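Fucolectin-related protein (Streptococcus pneumoniae, PDB 2WMF) probably hydrolyses host blood-group carbohydrate antigens, acting as a family 98 glycoside hydrolase of the pneumococcus, of which this is the catalytic module. Local coordinates at residues A[36-42]-A[70-76]; A[41-45]-A[298-302]; A[52-56]-A[504-509]; A[105-109]-A[139-143]. All blocks are in the same frame, centred on the assembly; numbering follows the deposited sequence.

Interaction 1. Residues A[36-42]-A[70-76]; sequences ESPLLLS and VKPYAAI
Leu-40 is held by both of its backbone polar atoms: its N donates to Tyr-73 O at 2.8 Å, and its O accepts from Ala-75 N at 3.0 Å. Two positions on, Ser-42 N reaches Ala-75 O at 3.2 Å with an N-H...O angle of 162°. One residue of the first strand thus straddles two of the second, the pattern of a parallel pair, and the short strand axes run 24° apart. This is the tight part. On one face Leu-41, whose CG stands anti to its carbonyl carbon (chi1 -68°), brings CD2 to 4.0 Å from Ala-75 CB, while Leu-39 CD1 approaches the same methyl; Phe-116 of the next strand packs on all three residues. The two strands are the first and second of the (beta/alpha)8, or TIM, barrel, joined through helix 59-64 as a beta-alpha-beta unit. On the outward face, Leu-40 CD2 meets Val-70 CG1 at 4.0 Å and also packs on helix 307-322, whereas Ile-76 lies against helix 59-64. A water there is linked to Ser-42 OG and donates to Ala-75 O at 2.9 Å, giving that carbonyl a second donor. Before Leu-40 the backbone pairing ends and side-chain cover takes over. Tyr-73, partly exposed, covers this end: Pro-38 O lies near its ring plane, 3.3 Å from Tyr-73 CB, and Ser-37 OG sits at the ring edge, 3.7 Å from Tyr-73 CD1, its hydrogen bond going to Thr-32 O. The contact becomes loose at Glu-36, which turns its exposed carboxylate away from Tyr-73.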
loop_
_atom_site.group_PDB
_atom_site.type_symbol
_atom_site.label_atom_id
_atom_site.label_comp_id
_atom_site.label_asym_id
_atom_site.label_seq_id
_atom_site.Cartn_x
_atom_site.Cartn_y
_atom_site.Cartn_z
ATOM N N GLU A 36 6.578 13.524 -5.874
ATOM C CA GLU A 36 7.669 13.370 -6.838
ATOM C C GLU A 36 8.840 12.524 -6.341
ATOM O O GLU A 36 9.740 12.201 -7.101
ATOM C CB GLU A 36 8.157 14.752 -7.292
ATOM C CG GLU A 36 6.996 15.529 -7.931
ATOM C CD GLU A 36 7.328 16.957 -8.370
ATOM O OE1 GLU A 36 8.514 17.246 -8.520
ATOM O OE2 GLU A 36 6.347 17.769 -8.566
ATOM N N SER A 37 8.799 12.130 -5.064
ATOM C CA SER A 37 9.877 11.388 -4.415
ATOM C C SER A 37 9.276 10.465 -3.328
ATOM O O SER A 37 9.388 10.730 -2.135
ATOM C CB SER A 37 10.833 12.376 -3.766
ATOM O OG SER A 37 11.953 11.773 -3.183
ATOM N N PRO A 38 8.577 9.411 -3.762
ATOM C CA PRO A 38 7.969 8.487 -2.810
ATOM C C PRO A 38 9.026 7.637 -2.114
ATOM O O PRO A 38 10.228 7.682 -2.459
ATOM C CB PRO A 38 7.071 7.635 -3.704
ATOM C CG PRO A 38 7.773 7.613 -5.038
ATOM C CD PRO A 38 8.333 9.017 -5.157
ATOM N N LEU A 39 8.591 6.883 -1.101
ATOM C CA LEU A 39 9.488 6.074 -0.295
ATOM C C LEU A 39 9.022 4.615 -0.205
ATOM O O LEU A 39 7.849 4.330 0.093
ATOM C CB LEU A 39 9.634 6.656 1.148
ATOM C CG LEU A 39 10.543 5.872 2.099
ATOM C CD1 LEU A 39 11.992 5.961 1.573
ATOM C CD2 LEU A 39 10.475 6.380 3.558
ATOM N N LEU A 40 9.933 3.710 -0.563
ATOM C CA LEU A 40 9.697 2.258 -0.435
ATOM C C LEU A 40 10.516 1.735 0.729
ATOM O O LEU A 40 11.742 1.845 0.723
ATOM C CB LEU A 40 10.078 1.553 -1.743
ATOM C CG LEU A 40 10.033 0.009 -1.745
ATOM C CD1 LEU A 40 8.555 -0.429 -1.707
ATOM C CD2 LEU A 40 10.746 -0.638 -2.957
ATOM N N LEU A 41 9.837 1.140 1.721
ATOM C CA LEU A 41 10.456 0.491 2.835
ATOM C C LEU A 41 10.454 -1.047 2.638
ATOM O O LEU A 41 9.436 -1.635 2.287
ATOM C CB LEU A 41 9.758 0.829 4.151
ATOM C CG LEU A 41 9.883 2.281 4.625
ATOM C CD1 LEU A 41 8.838 2.625 5.710
ATOM C CD2 LEU A 41 11.301 2.542 5.130
ATOM N N SER A 42 11.613 -1.643 2.854
ATOM C CA SER A 42 11.808 -3.089 2.834
ATOM C C SER A 42 12.395 -3.526 4.169
ATOM O O SER A 42 13.409 -2.996 4.602
ATOM C CB SER A 42 12.702 -3.518 1.681
ATOM O OG SER A 42 12.271 -2.974 0.441
ATOM N N VAL A 70 15.623 2.544 -8.115
ATOM C CA VAL A 70 14.724 2.596 -6.974
ATOM C C VAL A 70 15.441 3.082 -5.705
ATOM O O VAL A 70 14.817 3.705 -4.852
ATOM C CB VAL A 70 14.022 1.246 -6.780
ATOM C CG1 VAL A 70 13.202 1.176 -5.480
ATOM C CG2 VAL A 70 13.141 0.947 -7.994
ATOM N N LYS A 71 16.736 2.777 -5.584
ATOM C CA LYS A 71 17.514 3.166 -4.417
ATOM C C LYS A 71 17.367 4.626 -3.925
ATOM O O LYS A 71 17.329 4.859 -2.731
ATOM C CB LYS A 71 18.996 2.788 -4.602
ATOM C CG LYS A 71 19.358 1.307 -4.392
ATOM C CD LYS A 71 20.879 1.115 -4.421
ATOM C CE LYS A 71 21.341 -0.239 -3.905
ATOM N NZ LYS A 71 21.095 -1.353 -4.860
ATOM N N PRO A 72 17.316 5.618 -4.835
ATOM C CA PRO A 72 17.126 6.981 -4.340
ATOM C C PRO A 72 15.820 7.241 -3.589
ATOM O O PRO A 72 15.683 8.289 -2.963
ATOM C CB PRO A 72 17.184 7.853 -5.626
ATOM C CG PRO A 72 17.873 6.982 -6.669
ATOM C CD PRO A 72 17.511 5.566 -6.299
ATOM N N TYR A 73 14.879 6.280 -3.696
ATOM C CA TYR A 73 13.528 6.363 -3.163
ATOM C C TYR A 73 13.235 5.218 -2.191
ATOM O O TYR A 73 12.088 4.859 -2.006
ATOM C CB TYR A 73 12.537 6.328 -4.335
ATOM C CG TYR A 73 12.827 7.377 -5.376
ATOM C CD1 TYR A 73 12.523 8.705 -5.145
ATOM C CD2 TYR A 73 13.440 7.025 -6.560
ATOM C CE1 TYR A 73 12.811 9.673 -6.091
ATOM C CE2 TYR A 73 13.765 7.994 -7.511
ATOM C CZ TYR A 73 13.423 9.303 -7.274
ATOM O OH TYR A 73 13.732 10.301 -8.239
ATOM N N ALA A 74 14.282 4.690 -1.593
ATOM C CA ALA A 74 14.181 3.471 -0.755
ATOM C C ALA A 74 14.942 3.561 0.565
ATOM O O ALA A 74 15.905 4.313 0.689
ATOM C CB ALA A 74 14.638 2.223 -1.544
ATOM N N ALA A 75 14.553 2.719 1.511
ATOM C CA ALA A 75 15.239 2.545 2.755
ATOM C C ALA A 75 14.901 1.175 3.320
ATOM O O ALA A 75 13.913 0.548 2.916
ATOM C CB ALA A 75 14.868 3.625 3.756
ATOM N N ILE A 76 15.710 0.761 4.266
ATOM C CA ILE A 76 15.563 -0.505 4.953
ATOM C C ILE A 76 15.021 -0.299 6.371
ATOM O O ILE A 76 15.541 0.510 7.168
ATOM C CB ILE A 76 16.904 -1.277 5.023
ATOM C CG1 ILE A 76 17.474 -1.492 3.610
ATOM C CG2 ILE A 76 16.721 -2.602 5.769
ATOM C CD1 ILE A 76 16.546 -2.252 2.642
HETATM O O HOH W 1 13.350 -0.478 0.317
#

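Interaction 2. Residues A[41-45]-A[298-302]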
loop_
_atom_site.group_PDB
_atom_site.type_symbol
_atom_site.label_atom_id
_atom_site.label_comp_id
_atom_site.label_asym_id
_atom_site.label_seq_id
_atom_site.Cartn_x
_atom_site.Cartn_y
_atom_site.Cartn_z
ATOM N N LEU A 41 9.837 1.140 1.721
ATOM C CA LEU A 41 10.456 0.491 2.835
ATOM C C LEU A 41 10.454 -1.047 2.638
ATOM O O LEU A 41 9.436 -1.635 2.287
ATOM C CB LEU A 41 9.758 0.829 4.151
ATOM C CG LEU A 41 9.883 2.281 4.625
ATOM C CD1 LEU A 41 8.838 2.625 5.710
ATOM C CD2 LEU A 41 11.301 2.542 5.130
ATOM N N SER A 42 11.613 -1.643 2.854
ATOM C CA SER A 42 11.808 -3.089 2.834
ATOM C C SER A 42 12.395 -3.526 4.169
ATOM O O SER A 42 13.409 -2.996 4.602
ATOM C CB SER A 42 12.702 -3.518 1.681
ATOM O OG SER A 42 12.271 -2.974 0.441
ATOM N N PRO A 43 11.725 -4.476 4.862
ATOM C CA PRO A 43 12.099 -4.802 6.222
ATOM C C PRO A 43 13.016 -6.009 6.452
ATOM O O PRO A 43 12.913 -7.042 5.748
ATOM C CB PRO A 43 10.751 -5.093 6.883
ATOM C CG PRO A 43 9.971 -5.714 5.783
ATOM C CD PRO A 43 10.467 -5.157 4.480
ATOM N N LEU A 44 13.896 -5.845 7.437
ATOM C CA LEU A 44 14.691 -6.935 8.047
ATOM C C LEU A 44 14.306 -7.084 9.547
ATOM O O LEU A 44 13.886 -6.138 10.224
ATOM C CB LEU A 44 16.193 -6.596 7.938
ATOM C CG LEU A 44 16.786 -6.581 6.514
ATOM C CD1 LEU A 44 18.228 -5.947 6.533
ATOM C CD2 LEU A 44 16.765 -7.987 5.765
ATOM N N TYR A 45 14.512 -8.291 10.074
ATOM C CA TYR A 45 14.010 -8.694 11.395
ATOM C C TYR A 45 15.132 -9.329 12.220
ATOM O O TYR A 45 15.864 -10.194 11.727
ATOM C CB TYR A 45 12.832 -9.668 11.250
ATOM C CG TYR A 45 11.683 -9.000 10.555
ATOM C CD1 TYR A 45 10.685 -8.369 11.256
ATOM C CD2 TYR A 45 11.630 -8.966 9.174
ATOM C CE1 TYR A 45 9.649 -7.714 10.593
ATOM C CE2 TYR A 45 10.606 -8.307 8.496
ATOM C CZ TYR A 45 9.615 -7.677 9.224
ATOM O OH TYR A 45 8.579 -7.026 8.565
ATOM N N THR A 298 6.923 -11.108 0.612
ATOM C CA THR A 298 6.881 -9.779 -0.032
ATOM C C THR A 298 8.275 -9.171 -0.301
ATOM O O THR A 298 8.346 -8.140 -0.978
ATOM C CB THR A 298 6.014 -8.764 0.771
ATOM O OG1 THR A 298 6.474 -8.661 2.119
ATOM C CG2 THR A 298 4.536 -9.182 0.821
ATOM N N PHE A 299 9.347 -9.746 0.234
ATOM C CA PHE A 299 10.678 -9.163 0.051
ATOM C C PHE A 299 11.745 -10.156 -0.353
ATOM O O PHE A 299 12.135 -10.190 -1.509
ATOM C CB PHE A 299 11.088 -8.344 1.297
ATOM C CG PHE A 299 12.417 -7.632 1.170
ATOM C CD1 PHE A 299 12.835 -7.048 -0.055
ATOM C CD2 PHE A 299 13.243 -7.518 2.284
ATOM C CE1 PHE A 299 14.054 -6.394 -0.150
ATOM C CE2 PHE A 299 14.463 -6.872 2.198
ATOM C CZ PHE A 299 14.865 -6.304 0.975
ATOM N N MET A 300 12.169 -11.025 0.575
ATOM C CA MET A 300 13.427 -11.782 0.356
ATOM C C MET A 300 13.533 -12.892 1.420
ATOM O O MET A 300 13.163 -12.699 2.561
ATOM C CB MET A 300 14.617 -10.803 0.478
ATOM C CG MET A 300 15.904 -11.207 -0.055
ATOM S SD MET A 300 17.098 -9.806 -0.046
ATOM C CE MET A 300 17.333 -9.502 1.686
ATOM N N THR A 301 14.078 -14.039 1.014
ATOM C CA THR A 301 14.585 -15.032 1.948
ATOM C C THR A 301 15.945 -15.485 1.413
ATOM O O THR A 301 16.178 -15.583 0.179
ATOM C CB THR A 301 13.643 -16.259 2.157
ATOM O OG1 THR A 301 13.570 -17.016 0.948
ATOM C CG2 THR A 301 12.187 -15.781 2.675
ATOM N N ASN A 302 16.841 -15.747 2.342
ATOM C CA ASN A 302 18.219 -16.186 2.021
ATOM C C ASN A 302 18.897 -15.254 0.995
ATOM O O ASN A 302 19.680 -15.685 0.121
ATOM C CB ASN A 302 18.201 -17.639 1.538
ATOM C CG ASN A 302 17.773 -18.586 2.620
ATOM O OD1 ASN A 302 18.029 -18.342 3.810
ATOM N ND2 ASN A 302 17.072 -19.652 2.234
#
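Ser-42 pushes its CB onto the middle of the Phe-299 ring, 3.6 Å from the centroid and only 13° off the normal, a CH-pi contact over the face. The small bump suits the flat surface: CB lies somewhat nearer the far end of the ring, CZ, than CG, while Ser-42 OG stays off to one side, 3.9 Å from Phe-299 CE1. The opposite face is covered toward its rim by CB of the next residue, Met-300, which leaves the ring sandwiched between strand 39-45 and its own chain. Phe-299 is where the chain leaves helix 295-298, and its CG, anti to the backbone N (chi1 -177°), sends the ring across to the strand. Around the rim, Pro-43 O comes obliquely to 3.5 Å from Phe-299 CD2, with Pro-43 CD somewhat farther from the same carbon. Leu-44 CD2 fits the angle between two neighbours, 4.4 Å from Phe-299 CE2 at the ring edge and equally far from Met-300 CE. Ala-62 of helix 59-64 touches Leu-44, Phe-299 and Met-300, and Phe-309 meets the Phe-299 ring edge-to-face. The arrangement packs the chain that follows the eighth barrel strand against the outer side of the first. Without a direct polar bond between the segments, the fit rests on dispersion and shape, all five touching residues being buried.

Interaction 3. Residues A[52-56]-A[504-509]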
loop_
_atom_site.group_PDB
_atom_site.type_symbol
_atom_site.label_atom_id
_atom_site.label_comp_id
_atom_site.label_asym_id
_atom_site.label_seq_id
_atom_site.Cartn_x
_atom_site.Cartn_y
_atom_site.Cartn_z
ATOM N N GLY A 52 22.264 -12.378 13.723
ATOM C CA GLY A 52 21.334 -11.381 14.221
ATOM C C GLY A 52 20.154 -11.030 13.332
ATOM O O GLY A 52 19.429 -10.078 13.665
ATOM N N LEU A 53 19.941 -11.744 12.217
ATOM C CA LEU A 53 18.744 -11.508 11.328
ATOM C C LEU A 53 18.000 -12.794 10.933
ATOM O O LEU A 53 18.596 -13.854 10.728
ATOM C CB LEU A 53 19.122 -10.725 10.038
ATOM C CG LEU A 53 19.729 -9.327 10.206
ATOM C CD1 LEU A 53 20.226 -8.847 8.846
ATOM C CD2 LEU A 53 18.722 -8.330 10.800
ATOM N N TRP A 54 16.682 -12.680 10.858
ATOM C CA TRP A 54 15.773 -13.789 10.539
ATOM C C TRP A 54 15.677 -13.978 9.020
ATOM O O TRP A 54 16.126 -13.129 8.236
ATOM C CB TRP A 54 14.419 -13.506 11.184
ATOM C CG TRP A 54 13.476 -14.680 11.257
ATOM C CD1 TRP A 54 12.219 -14.743 10.734
ATOM C CD2 TRP A 54 13.708 -15.936 11.898
ATOM N NE1 TRP A 54 11.635 -15.963 11.019
ATOM C CE2 TRP A 54 12.533 -16.723 11.719
ATOM C CE3 TRP A 54 14.787 -16.479 12.590
ATOM C CZ2 TRP A 54 12.420 -18.014 12.222
ATOM C CZ3 TRP A 54 14.671 -17.785 13.085
ATOM C CH2 TRP A 54 13.503 -18.531 12.885
ATOM N N TRP A 55 15.126 -15.108 8.594
ATOM C CA TRP A 55 14.842 -15.396 7.173
ATOM C C TRP A 55 16.089 -15.502 6.289
ATOM O O TRP A 55 16.018 -15.450 5.069
ATOM C CB TRP A 55 13.812 -14.373 6.619
ATOM C CG TRP A 55 12.397 -14.708 7.029
ATOM C CD1 TRP A 55 11.820 -15.944 6.983
ATOM C CD2 TRP A 55 11.431 -13.835 7.615
ATOM N NE1 TRP A 55 10.531 -15.878 7.443
ATOM C CE2 TRP A 55 10.282 -14.596 7.872
ATOM C CE3 TRP A 55 11.420 -12.472 7.939
ATOM C CZ2 TRP A 55 9.132 -14.036 8.389
ATOM C CZ3 TRP A 55 10.278 -11.931 8.506
ATOM C CH2 TRP A 55 9.153 -12.711 8.703
ATOM N N GLY A 56 17.242 -15.730 6.919
ATOM C CA GLY A 56 18.471 -15.948 6.175
ATOM C C GLY A 56 19.027 -14.731 5.457
ATOM O O GLY A 56 19.885 -14.857 4.596
ATOM N N TRP A 504 8.516 -17.474 13.754
ATOM C CA TRP A 504 9.751 -17.208 14.485
ATOM C C TRP A 504 10.456 -18.514 14.953
ATOM O O TRP A 504 11.421 -18.432 15.720
ATOM C CB TRP A 504 9.599 -16.211 15.657
ATOM C CG TRP A 504 8.869 -14.953 15.316
ATOM C CD1 TRP A 504 7.688 -14.541 15.843
ATOM C CD2 TRP A 504 9.243 -13.961 14.350
ATOM N NE1 TRP A 504 7.310 -13.366 15.288
ATOM C CE2 TRP A 504 8.234 -12.980 14.358
ATOM C CE3 TRP A 504 10.339 -13.794 13.501
ATOM C CZ2 TRP A 504 8.278 -11.833 13.527
ATOM C CZ3 TRP A 504 10.391 -12.650 12.696
ATOM C CH2 TRP A 504 9.364 -11.700 12.707
ATOM N N LYS A 505 10.030 -19.662 14.428
ATOM C CA LYS A 505 10.628 -20.974 14.739
ATOM C C LYS A 505 11.121 -21.695 13.474
ATOM O O LYS A 505 10.940 -21.208 12.356
ATOM C CB LYS A 505 9.612 -21.832 15.523
ATOM C CG LYS A 505 9.147 -21.194 16.823
ATOM C CD LYS A 505 8.209 -22.103 17.597
ATOM C CE LYS A 505 7.916 -21.616 19.023
ATOM N NZ LYS A 505 7.346 -20.224 19.145
ATOM N N LYS A 506 11.754 -22.863 13.645
ATOM C CA LYS A 506 12.397 -23.581 12.540
ATOM C C LYS A 506 11.470 -23.895 11.359
ATOM O O LYS A 506 11.887 -23.851 10.201
ATOM C CB LYS A 506 13.045 -24.902 13.067
ATOM C CG LYS A 506 12.053 -25.937 13.582
ATOM C CD LYS A 506 12.767 -27.233 14.052
ATOM C CE LYS A 506 11.789 -28.408 14.056
ATOM N NZ LYS A 506 11.965 -29.233 15.261
ATOM N N GLU A 507 10.198 -24.190 11.637
ATOM C CA GLU A 507 9.259 -24.500 10.567
ATOM C C GLU A 507 9.101 -23.311 9.620
ATOM O O GLU A 507 8.954 -23.497 8.410
ATOM C CB GLU A 507 7.879 -24.920 11.106
ATOM C CG GLU A 507 7.890 -26.275 11.831
ATOM C CD GLU A 507 8.278 -26.218 13.306
ATOM O OE1 GLU A 507 8.699 -25.145 13.884
ATOM O OE2 GLU A 507 8.151 -27.321 13.925
ATOM N N GLU A 508 9.131 -22.105 10.192
ATOM C CA GLU A 508 9.008 -20.893 9.376
ATOM C C GLU A 508 10.236 -20.767 8.496
ATOM O O GLU A 508 10.150 -20.383 7.290
ATOM C CB GLU A 508 8.760 -19.632 10.222
ATOM C CG GLU A 508 8.643 -18.380 9.312
ATOM C CD GLU A 508 8.138 -17.166 10.035
ATOM O OE1 GLU A 508 8.767 -16.792 11.048
ATOM O OE2 GLU A 508 7.117 -16.577 9.602
ATOM N N LEU A 509 11.407 -21.059 9.066
ATOM C CA LEU A 509 12.632 -21.052 8.247
ATOM C C LEU A 509 12.608 -22.106 7.131
ATOM O O LEU A 509 13.060 -21.828 6.039
ATOM C CB LEU A 509 13.869 -21.209 9.106
ATOM C CG LEU A 509 14.178 -20.121 10.102
ATOM C CD1 LEU A 509 15.475 -20.506 10.848
ATOM C CD2 LEU A 509 14.309 -18.735 9.391
HETATM O O HOH W 2 8.942 -18.057 6.018
#
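Trp-54 enters first, its indole lying between Leu-509 on one face and Trp-504 on the other. Leu-509 CD2 sits 3.4 Å from the centroid of the six-membered ring, 10° off the normal, as a CH-pi contact; opposite, Trp-504 CZ3 comes within 3.4 Å of Trp-54 CD1, the two ring systems being oblique, at 52°. The Trp-54 CG is anti to the backbone N (chi1 -165°), which aims the indole at the start of helix 506-517. At its edge, Trp-54 NE1 donates to Glu-508 OE1 at 3.0 Å. The same oxygen takes Trp-504 N at 2.8 Å, and the two donors come from opposite faces of the carboxylate plane. Trp-55 follows, its CH2 lying 4.1 Å from Trp-504 CH2; Trp-54 CD1 lies over the centre of one face of the Trp-55 ring, and the three tryptophans form an aromatic cluster. Glu-508 OE2 stands at the Trp-55 edge, 3.5 Å from CZ2, and is hydrogen-bonded to Tyr-267 OH. A water accepts from Trp-55 NE1 and donates to Glu-508 O at 2.9 Å. The cluster joins the loop after the first barrel strand to the C-terminal domain. Chemically, one carboxylate is gripped by an indole, a backbone amide and a phenol, which fixes its rotation within a largely aromatic setting.

Interaction 4. Residues A[105-109]-A[139-143]; sequences LEEAQ and KYSVL
The Tyr-140 ring is covered on both faces: Leu-105 CB lies over its centre, 3.7 Å from the centroid and 5° off the normal, and CG of its own neighbour Lys-139 covers the opposite face. Two acceptors sit at the edge near the ring plane, Glu-106 OE2 and Gln-109 OE1. Glu-106 OE2 accepts from Tyr-140 OH at 2.6 Å with its anti lone pair, the one away from the other oxygen, and the carboxylate is turned 75° from the ring. The Glu-106 chain, bent at chi2, curls back from an outward start to meet the hydroxyl. The second flat group, the Gln-109 amide, engages the type I turn from Tyr-140 to Leu-143 with both ends. Gln-109 OE1 accepts from Val-142 N at 3.2 Å, the donor being tilted from the carbonyl plane, while Gln-109 NE2 donates to Ser-141 OG at 2.9 Å, almost straight and in the amide plane. On the side toward barrel strand 115-121, Leu-105 CD2 lies 4.0 Å from Leu-143 CB, and Ala-108 CB is 4.0 Å from Val-142 CG2. Helix 95-111 is thereby fastened to the turn that leads from helix 130-139 into strand 143-149, and Leu-105 and Ala-108 also rest on Val-115 at the start of that intervening strand.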
loop_
_atom_site.group_PDB
_atom_site.type_symbol
_atom_site.label_atom_id
_atom_site.label_comp_id
_atom_site.label_asym_id
_atom_site.label_seq_id
_atom_site.Cartn_x
_atom_site.Cartn_y
_atom_site.Cartn_z
ATOM N N LEU A 105 23.063 -0.304 13.146
ATOM C CA LEU A 105 23.439 1.066 12.760
ATOM C C LEU A 105 24.891 1.137 12.275
ATOM O O LEU A 105 25.179 1.733 11.236
ATOM C CB LEU A 105 23.214 2.036 13.901
ATOM C CG LEU A 105 21.720 2.437 14.144
ATOM C CD1 LEU A 105 21.546 3.064 15.519
ATOM C CD2 LEU A 105 21.216 3.390 13.029
ATOM N N GLU A 106 25.774 0.484 13.007
ATOM C CA GLU A 106 27.184 0.420 12.605
ATOM C C GLU A 106 27.361 -0.191 11.210
ATOM O O GLU A 106 28.083 0.342 10.358
ATOM C CB GLU A 106 27.992 -0.373 13.642
ATOM C CG GLU A 106 28.266 0.411 14.923
ATOM C CD GLU A 106 29.330 1.499 14.742
ATOM O OE1 GLU A 106 30.377 1.197 14.148
ATOM O OE2 GLU A 106 29.106 2.642 15.162
ATOM N N GLU A 107 26.673 -1.305 10.984
ATOM C CA GLU A 107 26.762 -1.990 9.706
ATOM C C GLU A 107 26.173 -1.112 8.595
ATOM O O GLU A 107 26.781 -0.961 7.529
ATOM C CB GLU A 107 26.067 -3.336 9.841
ATOM C CG GLU A 107 26.296 -4.276 8.769
ATOM C CD GLU A 107 25.538 -5.580 9.031
ATOM O OE1 GLU A 107 25.221 -5.891 10.213
ATOM O OE2 GLU A 107 25.265 -6.290 8.046
ATOM N N ALA A 108 24.986 -0.538 8.827
ATOM C CA ALA A 108 24.367 0.346 7.823
ATOM C C ALA A 108 25.242 1.564 7.511
ATOM O O ALA A 108 25.351 2.006 6.331
ATOM C CB ALA A 108 22.950 0.804 8.262
ATOM N N GLN A 109 25.807 2.156 8.548
ATOM C CA GLN A 109 26.656 3.354 8.338
ATOM C C GLN A 109 27.872 2.987 7.494
ATOM O O GLN A 109 28.213 3.726 6.573
ATOM C CB GLN A 109 27.077 3.961 9.671
ATOM C CG GLN A 109 27.752 5.303 9.539
ATOM C CD GLN A 109 26.806 6.402 9.183
ATOM O OE1 GLN A 109 25.738 6.560 9.799
ATOM N NE2 GLN A 109 27.208 7.227 8.194
ATOM N N LYS A 139 24.958 10.576 15.890
ATOM C CA LYS A 139 26.066 9.738 15.492
ATOM C C LYS A 139 25.973 9.164 14.080
ATOM O O LYS A 139 26.998 8.943 13.429
ATOM C CB LYS A 139 26.208 8.620 16.500
ATOM C CG LYS A 139 27.391 7.711 16.190
ATOM C CD LYS A 139 27.918 6.992 17.404
ATOM C CE LYS A 139 29.171 6.202 17.011
ATOM N NZ LYS A 139 29.704 5.456 18.185
ATOM N N TYR A 140 24.743 8.859 13.626
ATOM C CA TYR A 140 24.540 8.086 12.412
ATOM C C TYR A 140 23.755 8.879 11.354
ATOM O O TYR A 140 22.525 9.046 11.472
ATOM C CB TYR A 140 23.785 6.792 12.748
ATOM C CG TYR A 140 24.554 5.856 13.657
ATOM C CD1 TYR A 140 25.692 5.180 13.176
ATOM C CD2 TYR A 140 24.224 5.717 15.009
ATOM C CE1 TYR A 140 26.419 4.346 13.986
ATOM C CE2 TYR A 140 24.970 4.868 15.850
ATOM C CZ TYR A 140 26.078 4.200 15.312
ATOM O OH TYR A 140 26.814 3.368 16.106
ATOM N N SER A 141 24.448 9.311 10.302
ATOM C CA SER A 141 23.792 9.990 9.187
ATOM C C SER A 141 22.813 9.049 8.433
ATOM O O SER A 141 21.878 9.520 7.796
ATOM C CB SER A 141 24.827 10.583 8.200
ATOM O OG SER A 141 25.586 9.591 7.569
ATOM N N VAL A 142 23.074 7.743 8.487
ATOM C CA VAL A 142 22.165 6.760 7.816
ATOM C C VAL A 142 20.830 6.578 8.554
ATOM O O VAL A 142 19.906 6.008 7.985
ATOM C CB VAL A 142 22.801 5.361 7.596
ATOM C CG1 VAL A 142 24.008 5.440 6.637
ATOM C CG2 VAL A 142 23.155 4.703 8.891
ATOM N N LEU A 143 20.732 7.030 9.797
ATOM C CA LEU A 143 19.493 6.866 10.562
ATOM C C LEU A 143 18.494 7.926 10.087
ATOM O O LEU A 143 18.620 9.084 10.413
ATOM C CB LEU A 143 19.739 6.956 12.062
ATOM C CG LEU A 143 18.494 6.794 12.952
ATOM C CD1 LEU A 143 17.731 5.470 12.604
ATOM C CD2 LEU A 143 18.789 6.916 14.473
#

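How the interactions relate
From the N terminus, residues 36-45, mostly strand 39-45, open interactions 1 and 2, which share Leu-41 and Ser-42. Interaction 1 closes a short loop at strand 74-79, whereas interaction 2 closes a long one just beyond the eighth barrel strand. Interaction 3 opens within the first loop, at 52-56, and closes only at 504-509, crossing both; it ties the barrel to the C-terminal domain. It touches interaction 2, where Tyr-45 O and Trp-54 N lie 2.8 Å apart, a probable hydrogen bond. Interaction 4 opens after interaction 1 has closed and nests inside the loops of interactions 2 and 3, joining helix 95-111 to the turn before strand 143-149, across strand 115-121 and helix 130-139 in the chain.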